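Local coordinates for carboxylesterase (EST-2) (Archaeoglobus fulgidus, PDB 5FRD), which is a thermophilic carboxylesterase of the alpha/beta hydrolase family that binds coenzyme A near its active site and probably hydrolyses carboxylic ester bonds, at residues A[3-15]-A[49-61]. Residues are numbered along the deposited sequence; the frame is centred on the assembly and turned at random.
Sequences ERVFIDVDGVKVS and IDLPNHGQSDTVE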
ATOM      1  N   GLU A   3     -12.967  -3.387  13.905  1.00 17.04           N
ATOM      2  CA  GLU A   3     -14.219  -2.677  13.698  0.60 14.41           C
ATOM      3  C   GLU A   3     -14.185  -2.068  12.315  1.00 13.55           C
ATOM      4  O   GLU A   3     -13.103  -1.661  11.842  1.00 15.97           O
ATOM      5  CB  GLU A   3     -14.401  -1.533  14.714  0.60 18.87           C
ATOM      6  CG  GLU A   3     -15.820  -0.970  14.746  0.60 25.90           C
ATOM      7  CD  GLU A   3     -16.005   0.395  15.401  0.60 30.02           C
ATOM      8  OE1 GLU A   3     -15.069   0.948  16.001  0.60 17.57           O
ATOM      9  OE2 GLU A   3     -17.144   0.900  15.296  0.60 31.89           O
ATOM     10  N   ARG A   4     -15.326  -1.997  11.676  1.00 11.93           N
ATOM     11  CA  ARG A   4     -15.487  -1.275  10.422  1.00 12.89           C
ATOM     12  C   ARG A   4     -16.168   0.049  10.734  1.00 14.12           C
ATOM     13  O   ARG A   4     -17.169   0.088  11.462  1.00 16.55           O
ATOM     14  CB  ARG A   4     -16.281  -2.061   9.418  1.00 12.94           C
ATOM     15  CG  ARG A   4     -16.390  -1.351   8.075  1.00 13.13           C
ATOM     16  CD  ARG A   4     -16.997  -2.193   6.990  1.00 14.53           C
ATOM     17  NE  ARG A   4     -16.119  -3.270   6.566  1.00 14.87           N
ATOM     18  CZ  ARG A   4     -15.131  -3.148   5.675  1.00 15.90           C
ATOM     19  NH1 ARG A   4     -14.814  -1.959   5.163  1.00 15.28           N
ATOM     20  NH2 ARG A   4     -14.434  -4.219   5.299  1.00 17.38           N
ATOM     21  N   VAL A   5     -15.619   1.128  10.197  1.00 13.14           N
ATOM     22  CA  VAL A   5     -16.181   2.478  10.398  1.00 13.78           C
ATOM     23  C   VAL A   5     -16.400   3.128   9.068  1.00 13.94           C
ATOM     24  O   VAL A   5     -15.889   2.685   8.033  1.00 13.34           O
ATOM     25  CB  VAL A   5     -15.298   3.364  11.276  1.00 13.79           C
ATOM     26  CG1 VAL A   5     -15.159   2.762  12.664  1.00 16.12           C
ATOM     27  CG2 VAL A   5     -13.930   3.587  10.643  1.00 14.98           C
ATOM     28  N   PHE A   6     -17.165   4.215   9.092  1.00 12.67           N
ATOM     29  CA  PHE A   6     -17.477   4.981   7.890  1.00 13.59           C
ATOM     30  C   PHE A   6     -17.301   6.447   8.198  1.00 14.62           C
ATOM     31  O   PHE A   6     -17.702   6.896   9.263  1.00 16.02           O
ATOM     32  CB  PHE A   6     -18.914   4.698   7.444  1.00 15.74           C
ATOM     33  CG  PHE A   6     -19.135   3.273   7.015  1.00 16.38           C
ATOM     34  CD1 PHE A   6     -19.462   2.299   7.940  1.00 18.32           C
ATOM     35  CD2 PHE A   6     -18.951   2.916   5.688  1.00 18.44           C
ATOM     36  CE1 PHE A   6     -19.629   0.968   7.533  1.00 20.30           C
ATOM     37  CE2 PHE A   6     -19.132   1.590   5.287  1.00 20.10           C
ATOM     38  CZ  PHE A   6     -19.457   0.642   6.215  1.00 20.40           C
ATOM     39  N   ILE A   7     -16.762   7.161   7.232  1.00 12.81           N
ATOM     40  CA  ILE A   7     -16.613   8.625   7.249  1.00 14.18           C
ATOM     41  C   ILE A   7     -17.087   9.153   5.910  1.00 14.16           C
ATOM     42  O   ILE A   7     -17.381   8.406   4.969  1.00 15.38           O
ATOM     43  CB  ILE A   7     -15.147   9.055   7.508  1.00 14.84           C
ATOM     44  CG1 ILE A   7     -14.227   8.656   6.366  1.00 14.48           C
ATOM     45  CG2 ILE A   7     -14.684   8.513   8.846  1.00 14.63           C
ATOM     46  CD1 ILE A   7     -12.835   9.206   6.490  1.00 15.71           C
ATOM     47  N   ASP A   8     -17.183  10.483   5.822  1.00 15.48           N
ATOM     48  CA  ASP A   8     -17.564  11.148   4.579  0.70 18.44           C
ATOM     49  C   ASP A   8     -16.440  12.059   4.139  1.00 17.21           C
ATOM     50  O   ASP A   8     -15.937  12.845   4.940  1.00 20.71           O
ATOM     51  CB  ASP A   8     -18.827  11.980   4.788  0.70 20.20           C
ATOM     52  CG  ASP A   8     -19.279  12.650   3.496  0.70 25.14           C
ATOM     53  OD1 ASP A   8     -19.889  11.958   2.660  0.70 32.47           O
ATOM     54  OD2 ASP A   8     -18.975  13.855   3.313  0.70 31.58           O
ATOM     55  N   VAL A   9     -16.039  11.933   2.880  1.00 16.56           N
ATOM     56  CA  VAL A   9     -15.093  12.839   2.264  1.00 16.96           C
ATOM     57  C   VAL A   9     -15.767  13.510   1.057  1.00 18.39           C
ATOM     58  O   VAL A   9     -15.911  12.899   0.012  1.00 20.21           O
ATOM     59  CB  VAL A   9     -13.787  12.131   1.830  1.00 20.21           C
ATOM     60  CG1 VAL A   9     -12.842  13.094   1.129  1.00 22.79           C
ATOM     61  CG2 VAL A   9     -13.120  11.500   3.052  1.00 20.96           C
ATOM     62  N   ASP A  10     -16.153  14.791   1.242  1.00 25.38           N
ATOM     63  CA  ASP A  10     -16.837  15.569   0.186  0.70 26.43           C
ATOM     64  C   ASP A  10     -18.018  14.840  -0.442  1.00 25.68           C
ATOM     65  O   ASP A  10     -18.210  14.866  -1.654  1.00 30.33           O
ATOM     66  CB  ASP A  10     -15.845  15.930  -0.922  0.70 29.81           C
ATOM     67  CG  ASP A  10     -14.653  16.694  -0.411  0.70 35.52           C
ATOM     68  OD1 ASP A  10     -14.743  17.295   0.679  0.70 39.38           O
ATOM     69  OD2 ASP A  10     -13.620  16.680  -1.113  0.70 40.43           O
ATOM     70  N   GLY A  11     -18.790  14.159   0.384  1.00 22.94           N
ATOM     71  CA  GLY A  11     -19.934  13.411  -0.087  1.00 22.41           C
ATOM     72  C   GLY A  11     -19.677  11.986  -0.556  1.00 25.35           C
ATOM     73  O   GLY A  11     -20.612  11.299  -0.949  1.00 27.86           O
ATOM     74  N   VAL A  12     -18.419  11.542  -0.528  1.00 21.76           N
ATOM     75  CA  VAL A  12     -18.052  10.171  -0.877  1.00 20.59           C
ATOM     76  C   VAL A  12     -17.911   9.416   0.455  1.00 16.62           C
ATOM     77  O   VAL A  12     -17.124   9.815   1.324  1.00 17.81           O
ATOM     78  CB  VAL A  12     -16.727  10.130  -1.660  1.00 21.29           C
ATOM     79  CG1 VAL A  12     -16.314   8.692  -2.002  1.00 22.87           C
ATOM     80  CG2 VAL A  12     -16.846  10.947  -2.944  1.00 23.48           C
ATOM     81  N   LYS A  13     -18.707   8.369   0.611  1.00 17.48           N
ATOM     82  CA  LYS A  13     -18.615   7.487   1.778  0.70 15.44           C
ATOM     83  C   LYS A  13     -17.320   6.683   1.662  1.00 15.86           C
ATOM     84  O   LYS A  13     -17.107   5.999   0.653  1.00 16.86           O
ATOM     85  CB  LYS A  13     -19.818   6.563   1.886  0.70 20.64           C
ATOM     86  CG  LYS A  13     -19.726   5.547   3.032  0.70 33.05           C
ATOM     87  CD  LYS A  13     -21.027   4.770   3.266  0.70 47.53           C
ATOM     88  CE  LYS A  13     -21.448   3.788   2.193  0.70 46.64           C
ATOM     89  NZ  LYS A  13     -20.319   3.134   1.477  0.70 39.40           N
ATOM     90  N   VAL A  14     -16.510   6.781   2.709  1.00 13.53           N
ATOM     91  CA  VAL A  14     -15.247   6.032   2.805  1.00 13.82           C
ATOM     92  C   VAL A  14     -15.346   5.121   4.015  1.00 12.87           C
ATOM     93  O   VAL A  14     -15.581   5.567   5.126  1.00 13.19           O
ATOM     94  CB  VAL A  14     -14.036   6.961   2.909  1.00 13.89           C
ATOM     95  CG1 VAL A  14     -12.743   6.169   3.128  1.00 13.76           C
ATOM     96  CG2 VAL A  14     -13.900   7.809   1.636  1.00 15.10           C
ATOM     97  N   SER A  15     -15.110   3.818   3.792  1.00 12.05           N
ATOM     98  CA  SER A  15     -15.028   2.852   4.871  1.00 12.31           C
ATOM     99  C   SER A  15     -13.580   2.605   5.253  1.00 11.21           C
ATOM    100  O   SER A  15     -12.696   2.682   4.393  1.00 12.77           O
ATOM    101  CB  SER A  15     -15.671   1.551   4.455  1.00 12.04           C
ATOM    102  OG  SER A  15     -15.854   0.706   5.598  1.00 13.89           O
ATOM    103  N   ILE A  49      -7.631   2.179   5.145  1.00 11.44           N
ATOM    104  CA  ILE A  49      -8.670   2.702   4.270  1.00 11.59           C
ATOM    105  C   ILE A  49      -9.150   1.691   3.240  1.00 13.08           C
ATOM    106  O   ILE A  49      -8.356   0.913   2.717  1.00 12.51           O
ATOM    107  CB  ILE A  49      -8.166   3.980   3.596  1.00 11.82           C
ATOM    108  CG1 ILE A  49      -9.302   4.740   2.904  1.00 14.70           C
ATOM    109  CG2 ILE A  49      -7.027   3.706   2.629  1.00 14.14           C
ATOM    110  CD1 ILE A  49      -8.899   6.121   2.371  1.00 14.04           C
ATOM    111  N   ASP A  50     -10.440   1.701   2.904  1.00 11.58           N
ATOM    112  CA  ASP A  50     -10.904   1.172   1.613  1.00 13.34           C
ATOM    113  C   ASP A  50     -10.893   2.350   0.639  1.00 13.12           C
ATOM    114  O   ASP A  50     -11.700   3.275   0.811  1.00 12.87           O
ATOM    115  CB  ASP A  50     -12.357   0.649   1.688  1.00 12.42           C
ATOM    116  CG  ASP A  50     -12.523  -0.699   2.332  1.00 14.90           C
ATOM    117  OD1 ASP A  50     -11.609  -1.543   2.282  1.00 15.39           O
ATOM    118  OD2 ASP A  50     -13.686  -0.978   2.785  1.00 15.51           O
ATOM    119  N   LEU A  51      -9.963   2.431  -0.296  1.00 12.04           N
ATOM    120  CA  LEU A  51     -10.022   3.534  -1.249  1.00 12.79           C
ATOM    121  C   LEU A  51     -11.359   3.517  -1.965  1.00 13.24           C
ATOM    122  O   LEU A  51     -11.944   2.450  -2.182  1.00 13.63           O
ATOM    123  CB  LEU A  51      -8.879   3.441  -2.271  1.00 12.83           C
ATOM    124  CG  LEU A  51      -7.468   3.705  -1.763  1.00 14.31           C
ATOM    125  CD1 LEU A  51      -6.443   3.335  -2.813  1.00 15.64           C
ATOM    126  CD2 LEU A  51      -7.273   5.130  -1.281  1.00 16.07           C
ATOM    127  N   PRO A  52     -11.867   4.701  -2.337  1.00 13.85           N
ATOM    128  CA  PRO A  52     -13.066   4.683  -3.185  1.00 14.40           C
ATOM    129  C   PRO A  52     -12.883   3.716  -4.351  1.00 13.37           C
ATOM    130  O   PRO A  52     -11.754   3.500  -4.823  1.00 14.54           O
ATOM    131  CB  PRO A  52     -13.172   6.131  -3.656  1.00 15.62           C
ATOM    132  CG  PRO A  52     -12.555   6.910  -2.542  1.00 16.99           C
ATOM    133  CD  PRO A  52     -11.393   6.060  -2.070  1.00 15.29           C
ATOM    134  N   ASN A  53     -13.979   3.086  -4.748  1.00 14.98           N
ATOM    135  CA  ASN A  53     -14.005   1.999  -5.738  1.00 14.16           C
ATOM    136  C   ASN A  53     -13.593   0.636  -5.234  1.00 14.09           C
ATOM    137  O   ASN A  53     -13.568  -0.317  -6.012  1.00 17.11           O
ATOM    138  CB  ASN A  53     -13.226   2.345  -7.014  1.00 16.38           C
ATOM    139  CG  ASN A  53     -13.651   3.679  -7.591  1.00 19.96           C
ATOM    140  OD1 ASN A  53     -14.832   3.884  -7.821  1.00 19.98           O
ATOM    141  ND2 ASN A  53     -12.729   4.598  -7.738  1.00 19.68           N
ATOM    142  N   HIS A  54     -13.283   0.545  -3.937  1.00 13.68           N
ATOM    143  CA  HIS A  54     -12.804  -0.675  -3.308  1.00 13.22           C
ATOM    144  C   HIS A  54     -13.559  -0.924  -2.017  1.00 13.67           C
ATOM    145  O   HIS A  54     -14.022  -0.001  -1.341  1.00 13.35           O
ATOM    146  CB  HIS A  54     -11.309  -0.576  -3.015  1.00 13.14           C
ATOM    147  CG  HIS A  54     -10.471  -0.241  -4.217  1.00 13.66           C
ATOM    148  ND1 HIS A  54     -10.396   1.025  -4.742  1.00 16.09           N
ATOM    149  CD2 HIS A  54      -9.676  -1.011  -4.981  1.00 13.29           C
ATOM    150  CE1 HIS A  54      -9.593   1.015  -5.792  1.00 16.33           C
ATOM    151  NE2 HIS A  54      -9.126  -0.202  -5.948  1.00 15.65           N
ATOM    152  N   GLY A  55     -13.642  -2.191  -1.630  1.00 14.31           N
ATOM    153  CA  GLY A  55     -14.247  -2.568  -0.343  1.00 13.89           C
ATOM    154  C   GLY A  55     -15.649  -2.024  -0.176  1.00 15.16           C
ATOM    155  O   GLY A  55     -16.474  -2.142  -1.093  1.00 16.65           O
ATOM    156  N   GLN A  56     -15.896  -1.413   0.976  1.00 13.37           N
ATOM    157  CA  GLN A  56     -17.211  -0.861   1.280  0.60 14.24           C
ATOM    158  C   GLN A  56     -17.311   0.645   1.056  1.00 16.45           C
ATOM    159  O   GLN A  56     -18.274   1.289   1.495  1.00 18.78           O
ATOM    160  CB  GLN A  56     -17.619  -1.229   2.694  0.60 16.64           C
ATOM    161  CG  GLN A  56     -17.613  -2.718   2.911  0.60 22.56           C
ATOM    162  CD  GLN A  56     -18.759  -3.404   2.210  0.60 21.56           C
ATOM    163  OE1 GLN A  56     -19.858  -2.871   2.124  0.60 25.21           O
ATOM    164  NE2 GLN A  56     -18.476  -4.555   1.627  0.60 32.72           N
ATOM    165  N   SER A  57     -16.320   1.236   0.400  1.00 14.07           N
ATOM    166  CA  SER A  57     -16.370   2.628   0.034  1.00 12.80           C
ATOM    167  C   SER A  57     -17.236   2.850  -1.214  1.00 16.05           C
ATOM    168  O   SER A  57     -17.430   1.950  -2.018  1.00 17.05           O
ATOM    169  CB  SER A  57     -14.961   3.175  -0.144  1.00 13.34           C
ATOM    170  OG  SER A  57     -14.316   3.205   1.110  1.00 13.99           O
ATOM    171  N   ASP A  58     -17.708   4.067  -1.363  1.00 16.49           N
ATOM    172  CA  ASP A  58     -18.447   4.448  -2.556  1.00 17.60           C
ATOM    173  C   ASP A  58     -17.578   4.370  -3.808  1.00 18.54           C
ATOM    174  O   ASP A  58     -16.338   4.448  -3.782  1.00 18.62           O
ATOM    175  CB  ASP A  58     -18.985   5.885  -2.452  1.00 18.69           C
ATOM    176  CG  ASP A  58     -20.239   6.023  -1.626  1.00 23.94           C
ATOM    177  OD1 ASP A  58     -20.862   5.010  -1.230  1.00 28.52           O
ATOM    178  OD2 ASP A  58     -20.586   7.208  -1.355  1.00 25.11           O
ATOM    179  N   THR A  59     -18.262   4.230  -4.937  1.00 19.06           N
ATOM    180  CA  THR A  59     -17.662   4.333  -6.261  1.00 21.77           C
ATOM    181  C   THR A  59     -17.642   5.806  -6.680  1.00 22.25           C
ATOM    182  O   THR A  59     -18.615   6.537  -6.471  1.00 27.41           O
ATOM    183  CB  THR A  59     -18.480   3.475  -7.242  1.00 23.72           C
ATOM    184  OG1 THR A  59     -18.337   2.092  -6.892  1.00 29.22           O
ATOM    185  CG2 THR A  59     -18.047   3.671  -8.695  1.00 29.29           C
ATOM    186  N   VAL A  60     -16.535   6.230  -7.254  1.00 21.78           N
ATOM    187  CA  VAL A  60     -16.374   7.592  -7.763  1.00 22.58           C
ATOM    188  C   VAL A  60     -15.268   7.574  -8.814  1.00 26.07           C
ATOM    189  O   VAL A  60     -14.306   6.791  -8.749  1.00 23.18           O
ATOM    190  CB  VAL A  60     -16.090   8.599  -6.618  1.00 27.98           C
ATOM    191  CG1 VAL A  60     -14.700   8.393  -6.019  1.00 30.00           C
ATOM    192  CG2 VAL A  60     -16.234  10.040  -7.102  1.00 32.97           C
ATOM    193  N   GLU A  61     -15.385   8.440  -9.820  1.00 25.55           N
ATOM    194  CA  GLU A  61     -14.364   8.526 -10.851  0.60 21.99           C
ATOM    195  C   GLU A  61     -13.035   9.008 -10.265  1.00 21.87           C
ATOM    196  O   GLU A  61     -12.988  10.057  -9.614  1.00 25.56           O
ATOM    197  CB  GLU A  61     -14.817   9.482 -11.967  0.60 25.14           C
ATOM    198  CG  GLU A  61     -13.925   9.485 -13.197  0.60 31.95           C
ATOM    199  CD  GLU A  61     -14.288  10.567 -14.212  0.60 62.01           C
ATOM    200  OE1 GLU A  61     -15.248  11.339 -13.983  0.60 48.46           O
ATOM    201  OE2 GLU A  61     -13.585  10.655 -15.241  0.60 42.98           O
TER
HETATM  202  O   HOH W   1     -12.549  -3.966   3.113  1.00 18.01           O
HETATM  203  O   HOH W   2     -20.773   9.182  -3.359  1.00 36.82           O
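CG1 of Ile49 packs 3.7 Å from CG1 of Val14, and the following residue joins the inner strand of the hairpin by both backbone and side chain. Asp50 N donates to Ser15 O, while Asp50 OD2 takes Arg4 NH1 at 2.8 Å, on its syn side but tilted out of the carboxylate plane, in a salt bridge whose guanidinium and carboxylate planes lie 24° apart. Gln56 N reaches the same oxygen from the opposite face. Water 1 joins Arg4 NH2 to Asp50 OD1, which also accepts from Ala34 N. NH1 of Arg4 also donates to Ser15 OG in the guanidinium plane; a leucine here would probably leave the Asp50 carboxylate without its charged mate and the Ser15 hydroxyl without this donor. Pro52 offers its CG to CG1 of Val12, 4.2 Å away. In this alpha/beta hydrolase, segment 49-61 leads out of strand 47-49 into the loop before helix 65-79; it folds back through two beta turns onto the antiparallel hairpin that ends the central sheet. Within the second turn, Gln56 lays its CG over one face of the Arg4 guanidinium, 3.7 Å from CZ; its backbone O accepts from Lys13 NZ at 2.8 Å and lies at the Phe6 ring edge. With OG anti to its carbonyl carbon (chi1 -68°), Ser57 accepts from Ser15 N at 2.9 Å and donates to Asp50 O. Asp58 grips Lys13 three ways: its N gives a nearly straight bond (175°) to Lys13 O, OD2 receives Lys13 N from above the carboxylate plane, and OD1 makes a weak salt bridge with NZ at 3.3 Å. CG2 of Val60 meets CG2 of Val12 at the hairpin turn.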